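Putative tetR-family transcriptional regulator (Streptomyces coelicolor, PDB 3FIW) probably binds operator DNA as a TetR-family transcription factor, most likely a repressor, through an N-terminal helix-turn-helix. Local coordinates at residues A79-E87 and N103-L111; R148-R159 and H189-L199. All coordinates share one frame; numbering follows the deposited sequence.

Contact 1. Residues A79-E87 and N103-L111; sequences AAMAPHAAE and NTRSFRRTL
His84 pushes its imidazole into a hole of helix 96-112 lined by Asn103, Ser106, Phe107 and Thr110, a knob-into-hole fit. Its CG stands anti to the backbone N (chi1 -165°), which sends the ring across toward Asn103. One ring face lies against Phe107 CA, while Ser106 CB meets the edge in plane. The phenyl of Phe107 turns an edge to the imidazole face, with planes 58° apart and centroids separated by 5.7 Å. At the far end His84 NE2 gives a weak, bent hydrogen bond to Asn103 O (3.3 Å), whereas the Asn103 amide oxygen is held by Lys136. Were His84 replaced by an alanine, the hole would probably be left unfilled and Asn103 O would lose its weak side-chain donor. Met81, a selenomethionine, brings SE to the edge of the Phe107 ring, 4.0 Å from CE1, as a Met-aromatic contact; its bent chain then carries CE to Leu111 CD2 at 3.5 Å. A water lies within hydrogen-bonding reach of Ala80 O and Thr110 O. The short helix 82-85 thus rests on helix 96-112, with His121 of helix 117-123 touching Met81, Phe107 and Leu111, and helix 147-170 packing against Thr104 and Arg108.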
# COMPACT_ATOMS: atom_id res chain seq x y z
N ALA A 79 -4.76 15.17 10.26
CA ALA A 79 -5.89 15.05 11.24
C ALA A 79 -6.37 13.60 11.33
O ALA A 79 -6.79 13.14 12.37
CB ALA A 79 -7.00 15.95 10.82
N ALA A 80 -6.34 12.87 10.20
CA ALA A 80 -6.78 11.44 10.13
C ALA A 80 -6.01 10.50 11.09
O ALA A 80 -6.48 9.40 11.41
CB ALA A 80 -6.70 10.93 8.72
N MSE A 81 -4.83 10.94 11.51
CA MSE A 81 -3.93 10.13 12.33
C MSE A 81 -4.15 10.31 13.81
O MSE A 81 -3.51 9.61 14.63
CB MSE A 81 -2.44 10.47 12.05
CG MSE A 81 -1.97 10.04 10.68
SE MSE A 81 -1.86 8.10 10.62
CE MSE A 81 -3.46 7.66 9.76
N ALA A 82 -5.01 11.26 14.18
CA ALA A 82 -5.19 11.63 15.59
C ALA A 82 -5.53 10.41 16.44
O ALA A 82 -4.93 10.24 17.48
CB ALA A 82 -6.23 12.74 15.77
N PRO A 83 -6.51 9.57 15.98
CA PRO A 83 -6.88 8.35 16.75
C PRO A 83 -5.69 7.39 17.01
O PRO A 83 -5.58 6.81 18.09
CB PRO A 83 -7.96 7.68 15.88
CG PRO A 83 -8.49 8.77 14.96
CD PRO A 83 -7.32 9.73 14.75
N HIS A 84 -4.80 7.23 16.06
CA HIS A 84 -3.57 6.50 16.34
C HIS A 84 -2.71 7.17 17.44
O HIS A 84 -2.17 6.49 18.31
CB HIS A 84 -2.75 6.23 15.06
CG HIS A 84 -1.67 5.20 15.24
ND1 HIS A 84 -0.35 5.43 14.90
CD2 HIS A 84 -1.72 3.94 15.75
CE1 HIS A 84 0.37 4.36 15.21
NE2 HIS A 84 -0.44 3.44 15.71
N ALA A 85 -2.59 8.51 17.37
CA ALA A 85 -1.82 9.29 18.35
C ALA A 85 -2.48 9.33 19.69
O ALA A 85 -1.84 9.66 20.70
CB ALA A 85 -1.60 10.70 17.83
N ALA A 86 -3.77 9.05 19.74
CA ALA A 86 -4.48 9.04 21.02
C ALA A 86 -4.21 7.77 21.85
O ALA A 86 -4.65 7.69 22.99
CB ALA A 86 -5.99 9.20 20.81
N GLU A 87 -3.53 6.77 21.28
CA GLU A 87 -3.32 5.51 22.01
C GLU A 87 -2.26 5.64 23.09
O GLU A 87 -1.31 6.38 22.90
CB GLU A 87 -2.90 4.41 21.04
CG GLU A 87 -3.98 4.06 20.07
CD GLU A 87 -4.98 3.14 20.68
OE1 GLU A 87 -4.61 1.99 20.98
OE2 GLU A 87 -6.14 3.55 20.85
N ASN A 103 -0.04 -2.06 18.39
CA ASN A 103 0.35 -0.84 17.63
C ASN A 103 0.00 -0.86 16.11
O ASN A 103 -0.52 0.13 15.53
CB ASN A 103 1.84 -0.62 17.80
CG ASN A 103 2.26 0.69 17.25
OD1 ASN A 103 1.90 1.74 17.79
ND2 ASN A 103 2.98 0.67 16.15
N THR A 104 0.28 -1.99 15.47
CA THR A 104 -0.01 -2.15 14.04
C THR A 104 -1.52 -2.26 13.82
O THR A 104 -2.05 -1.68 12.83
CB THR A 104 0.67 -3.43 13.46
OG1 THR A 104 2.02 -3.43 13.80
CG2 THR A 104 0.58 -3.47 11.90
N ARG A 105 -2.20 -3.02 14.70
CA ARG A 105 -3.68 -3.04 14.71
C ARG A 105 -4.27 -1.65 14.88
O ARG A 105 -5.24 -1.29 14.23
CB ARG A 105 -4.25 -3.99 15.76
CG ARG A 105 -3.99 -5.49 15.52
CD ARG A 105 -4.33 -6.32 16.79
NE ARG A 105 -4.05 -7.71 16.52
CZ ARG A 105 -3.54 -8.59 17.39
NH1 ARG A 105 -3.23 -8.24 18.63
NH2 ARG A 105 -3.32 -9.87 16.99
N SER A 106 -3.66 -0.83 15.71
CA SER A 106 -4.12 0.55 15.83
C SER A 106 -3.99 1.33 14.51
O SER A 106 -4.91 2.07 14.12
CB SER A 106 -3.40 1.31 16.96
OG SER A 106 -3.93 2.64 17.05
N PHE A 107 -2.82 1.22 13.88
CA PHE A 107 -2.53 1.92 12.65
C PHE A 107 -3.54 1.54 11.55
O PHE A 107 -4.06 2.44 10.86
CB PHE A 107 -1.12 1.58 12.19
CG PHE A 107 -0.66 2.39 10.99
CD1 PHE A 107 -0.72 3.78 11.00
CD2 PHE A 107 -0.15 1.74 9.86
CE1 PHE A 107 -0.24 4.50 9.88
CE2 PHE A 107 0.31 2.43 8.78
CZ PHE A 107 0.26 3.81 8.78
N ARG A 108 -3.76 0.23 11.38
CA ARG A 108 -4.79 -0.29 10.51
C ARG A 108 -6.17 0.32 10.80
O ARG A 108 -6.83 0.83 9.93
CB ARG A 108 -4.86 -1.81 10.64
CG ARG A 108 -5.91 -2.40 9.65
CD ARG A 108 -5.68 -3.85 9.37
NE ARG A 108 -6.80 -4.45 8.64
CZ ARG A 108 -7.92 -4.95 9.18
NH1 ARG A 108 -8.09 -4.96 10.50
NH2 ARG A 108 -8.85 -5.47 8.39
N ARG A 109 -6.61 0.21 12.05
CA ARG A 109 -7.89 0.72 12.48
C ARG A 109 -8.00 2.23 12.10
O ARG A 109 -9.02 2.69 11.57
CB ARG A 109 -8.03 0.50 14.00
CG ARG A 109 -9.35 0.99 14.65
CD ARG A 109 -9.26 1.00 16.21
NE ARG A 109 -8.89 -0.33 16.68
CZ ARG A 109 -7.78 -0.64 17.37
NH1 ARG A 109 -6.92 0.30 17.76
NH2 ARG A 109 -7.58 -1.90 17.73
N THR A 110 -6.91 2.96 12.30
CA THR A 110 -6.91 4.39 11.99
C THR A 110 -7.17 4.63 10.52
O THR A 110 -8.01 5.48 10.19
CB THR A 110 -5.65 5.08 12.51
OG1 THR A 110 -5.55 4.85 13.92
CG2 THR A 110 -5.73 6.58 12.32
N LEU A 111 -6.52 3.84 9.64
CA LEU A 111 -6.57 4.08 8.22
C LEU A 111 -7.96 3.73 7.73
O LEU A 111 -8.53 4.45 6.91
CB LEU A 111 -5.48 3.28 7.49
CG LEU A 111 -3.99 3.66 7.70
CD1 LEU A 111 -3.08 2.69 6.91
CD2 LEU A 111 -3.67 5.15 7.28
O HOH W 1 -8.62 8.24 10.58

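Contact 2. Residues R148-R159 and H189-L199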
# COMPACT_ATOMS: atom_id res chain seq x y z
N ARG A 148 18.14 -2.22 15.31
CA ARG A 148 18.10 -2.27 13.88
C ARG A 148 16.91 -3.12 13.48
O ARG A 148 16.15 -2.69 12.65
CB ARG A 148 19.40 -2.86 13.31
CG ARG A 148 19.42 -3.11 11.78
CD ARG A 148 19.49 -1.81 10.94
NE ARG A 148 19.84 -2.01 9.51
CZ ARG A 148 19.56 -3.09 8.76
NH1 ARG A 148 18.91 -4.16 9.25
NH2 ARG A 148 19.93 -3.11 7.47
N HIS A 149 16.72 -4.27 14.12
CA HIS A 149 15.55 -5.11 13.84
C HIS A 149 14.20 -4.48 14.21
O HIS A 149 13.23 -4.66 13.49
CB HIS A 149 15.71 -6.47 14.48
CG HIS A 149 16.91 -7.21 14.01
ND1 HIS A 149 17.06 -7.63 12.71
CD2 HIS A 149 18.04 -7.57 14.66
CE1 HIS A 149 18.23 -8.23 12.58
NE2 HIS A 149 18.85 -8.21 13.75
N ALA A 150 14.16 -3.74 15.33
CA ALA A 150 12.96 -3.01 15.80
C ALA A 150 12.56 -2.01 14.75
O ALA A 150 11.41 -2.04 14.29
CB ALA A 150 13.21 -2.33 17.17
N GLN A 151 13.50 -1.17 14.33
CA GLN A 151 13.28 -0.19 13.25
C GLN A 151 12.72 -0.79 11.95
O GLN A 151 11.68 -0.32 11.39
CB GLN A 151 14.56 0.63 13.02
CG GLN A 151 14.43 2.10 13.55
CD GLN A 151 15.61 2.58 14.43
OE1 GLN A 151 16.72 2.02 14.39
NE2 GLN A 151 15.37 3.64 15.23
N MSE A 152 13.40 -1.85 11.47
CA MSE A 152 12.96 -2.57 10.24
C MSE A 152 11.57 -3.16 10.36
O MSE A 152 10.75 -2.95 9.46
CB MSE A 152 13.98 -3.61 9.84
CG MSE A 152 15.38 -2.98 9.62
SE MSE A 152 15.37 -1.72 8.12
CE MSE A 152 15.12 -0.03 9.00
N ALA A 153 11.31 -3.85 11.48
CA ALA A 153 9.99 -4.40 11.82
C ALA A 153 8.92 -3.36 11.82
O ALA A 153 7.83 -3.54 11.17
CB ALA A 153 10.03 -5.10 13.19
N MSE A 154 9.21 -2.26 12.51
CA MSE A 154 8.28 -1.13 12.52
C MSE A 154 8.00 -0.55 11.15
O MSE A 154 6.87 -0.25 10.85
CB MSE A 154 8.80 -0.03 13.44
CG MSE A 154 8.86 -0.49 14.87
SE MSE A 154 7.13 -0.40 15.75
CE MSE A 154 7.06 1.54 15.94
N LEU A 155 9.03 -0.35 10.32
CA LEU A 155 8.82 0.04 8.93
C LEU A 155 8.01 -1.00 8.13
O LEU A 155 7.05 -0.63 7.46
CB LEU A 155 10.15 0.33 8.24
CG LEU A 155 10.89 1.59 8.73
CD1 LEU A 155 12.24 1.73 8.02
CD2 LEU A 155 10.05 2.86 8.54
N ALA A 156 8.39 -2.28 8.24
CA ALA A 156 7.73 -3.36 7.55
C ALA A 156 6.25 -3.38 7.87
O ALA A 156 5.42 -3.52 6.99
CB ALA A 156 8.35 -4.76 7.93
N ALA A 157 5.94 -3.28 9.16
CA ALA A 157 4.62 -3.43 9.69
C ALA A 157 3.72 -2.37 9.12
O ALA A 157 2.64 -2.65 8.68
CB ALA A 157 4.65 -3.37 11.23
N GLY A 158 4.21 -1.14 9.11
CA GLY A 158 3.49 0.02 8.56
C GLY A 158 3.27 -0.12 7.09
O GLY A 158 2.14 0.03 6.59
N ARG A 159 4.33 -0.43 6.36
CA ARG A 159 4.23 -0.52 4.90
C ARG A 159 3.32 -1.66 4.49
O ARG A 159 2.50 -1.54 3.58
CB ARG A 159 5.65 -0.65 4.28
CG ARG A 159 6.39 0.67 4.41
CD ARG A 159 7.84 0.61 4.13
NE ARG A 159 8.33 1.98 4.31
CZ ARG A 159 9.63 2.31 4.29
NH1 ARG A 159 10.54 1.38 4.07
NH2 ARG A 159 10.02 3.57 4.52
N HIS A 189 15.72 2.81 0.92
CA HIS A 189 14.52 2.01 0.67
C HIS A 189 14.83 0.57 0.35
O HIS A 189 14.16 -0.32 0.83
CB HIS A 189 13.64 2.63 -0.40
CG HIS A 189 13.05 3.95 -0.00
ND1 HIS A 189 11.99 4.07 0.87
CD2 HIS A 189 13.38 5.22 -0.37
CE1 HIS A 189 11.69 5.35 1.02
NE2 HIS A 189 12.51 6.06 0.27
N GLU A 190 15.88 0.35 -0.43
CA GLU A 190 16.39 -0.97 -0.72
C GLU A 190 16.63 -1.84 0.52
O GLU A 190 16.16 -2.99 0.58
CB GLU A 190 17.71 -0.82 -1.49
CG GLU A 190 18.46 -2.10 -1.69
CD GLU A 190 18.13 -2.70 -3.01
OE1 GLU A 190 16.93 -2.81 -3.31
OE2 GLU A 190 19.06 -3.04 -3.75
N SER A 191 17.36 -1.30 1.49
CA SER A 191 17.73 -2.04 2.70
C SER A 191 16.52 -2.40 3.54
O SER A 191 16.42 -3.52 4.04
CB SER A 191 18.68 -1.23 3.56
OG SER A 191 19.89 -1.11 2.86
N ALA A 192 15.63 -1.43 3.67
CA ALA A 192 14.41 -1.57 4.41
C ALA A 192 13.51 -2.63 3.75
O ALA A 192 12.91 -3.47 4.41
CB ALA A 192 13.71 -0.20 4.44
N PHE A 193 13.42 -2.59 2.42
CA PHE A 193 12.67 -3.59 1.74
C PHE A 193 13.24 -4.99 2.01
O PHE A 193 12.51 -5.97 2.22
CB PHE A 193 12.59 -3.27 0.23
CG PHE A 193 12.29 -4.48 -0.61
CD1 PHE A 193 10.95 -4.90 -0.80
CD2 PHE A 193 13.32 -5.22 -1.16
CE1 PHE A 193 10.67 -6.00 -1.55
CE2 PHE A 193 13.04 -6.34 -1.93
CZ PHE A 193 11.71 -6.74 -2.12
N GLU A 194 14.55 -5.12 1.95
CA GLU A 194 15.17 -6.42 2.11
C GLU A 194 14.96 -6.99 3.52
O GLU A 194 14.73 -8.22 3.70
CB GLU A 194 16.65 -6.35 1.75
CG GLU A 194 16.92 -6.32 0.27
CD GLU A 194 16.81 -7.69 -0.38
OE1 GLU A 194 16.65 -7.75 -1.59
OE2 GLU A 194 16.93 -8.74 0.29
N ALA A 195 15.09 -6.12 4.51
CA ALA A 195 14.94 -6.55 5.89
C ALA A 195 13.48 -6.90 6.19
O ALA A 195 13.21 -7.83 6.94
CB ALA A 195 15.49 -5.48 6.87
N GLY A 196 12.54 -6.17 5.61
CA GLY A 196 11.13 -6.42 5.90
C GLY A 196 10.72 -7.72 5.22
O GLY A 196 9.93 -8.51 5.76
N LEU A 197 11.32 -7.98 4.07
CA LEU A 197 11.10 -9.21 3.35
C LEU A 197 11.72 -10.43 4.05
O LEU A 197 11.18 -11.52 4.00
CB LEU A 197 11.55 -9.07 1.85
CG LEU A 197 11.70 -10.38 1.06
CD1 LEU A 197 10.36 -11.06 1.04
CD2 LEU A 197 12.28 -10.18 -0.34
N ALA A 198 12.85 -10.26 4.72
CA ALA A 198 13.50 -11.37 5.40
C ALA A 198 12.67 -11.71 6.67
O ALA A 198 12.54 -12.90 7.05
CB ALA A 198 14.88 -10.98 5.75
N LEU A 199 12.11 -10.66 7.30
CA LEU A 199 11.25 -10.83 8.46
C LEU A 199 10.08 -11.71 8.14
O LEU A 199 9.79 -12.64 8.88
CB LEU A 199 10.75 -9.48 9.02
CG LEU A 199 11.70 -8.62 9.88
CD1 LEU A 199 11.13 -7.27 10.16
CD2 LEU A 199 12.05 -9.35 11.18
O HOH W 2 11.30 -3.13 6.36
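The guanidinium of Arg159 has Leu155 CD2 over one face, 4.1 Å above the plane and displaced toward the rim, and the methyl of Ala192 at its edge, with NH1 3.6 Å from Ala192 CB. The chain reaches this place extended from CG to NE. His189 crosses it at about a right angle, the imidazole and guanidinium planes being 39° apart; ND1 and NH2 only approach one another, and the firm partner of Arg159 is Glu167 of the second subunit, which forms a salt bridge with NH2.

Beyond this polar margin the contact is apolar and built largely from small residues. Ala156 CB faces the bare backbone of Gly196, 3.8 Å from its CA, and here the two helix backbones are nearest, CA to CA; the lack of a side chain at Gly196 leaves room for the Ala156 methyl. Met152, a selenomethionine, bends at chi2 and chi3 and lies over the Ala192-Ala195 turn: CG is 3.7 Å from Ala195 CB, and SE reaches Ala192 CA. On the other flank Leu199 lays CD1 against the backbone of Ala153, 3.5 Å from CA. A water donates to Met152 O and Ala192 O, joining two main-chain carbonyls that already accept helical bonds.

The axes of segments 148-159 and 189-199 pass 8.8 Å apart and nearly perpendicular (-86°), consistent with the small residues Ala156 and Gly196 at the crossing. Ala153 and Ala156 also pack on Leu204 and Phe160, respectively, of the second subunit. Such a pair of C-terminal helices at a subunit interface is characteristic of the dimerising, all-helical regulatory domain of TetR-family proteins.

From the N terminus, the chain passes through the predicted helix-turn-helix before contact 1 closes a short excursion, bringing helix 96-112 back onto helix 82-85 across 15 intervening residues. The chain then runs through helices 117-123 and 130-142 to helix 147-170, and contact 2 closes a second, longer loop, partly unmodelled, with helix 189-204. The two are in series, neither nested nor crossed, with centres about 20 Å apart. They meet where helix 96-112 lies along helix 147-170: Thr104 packs on Ala157, and the Phe107 ring on the main-chain oxygen of Gly158. Segments of both contacts touch the second subunit, where Arg105 pairs with Glu194 of the other copy.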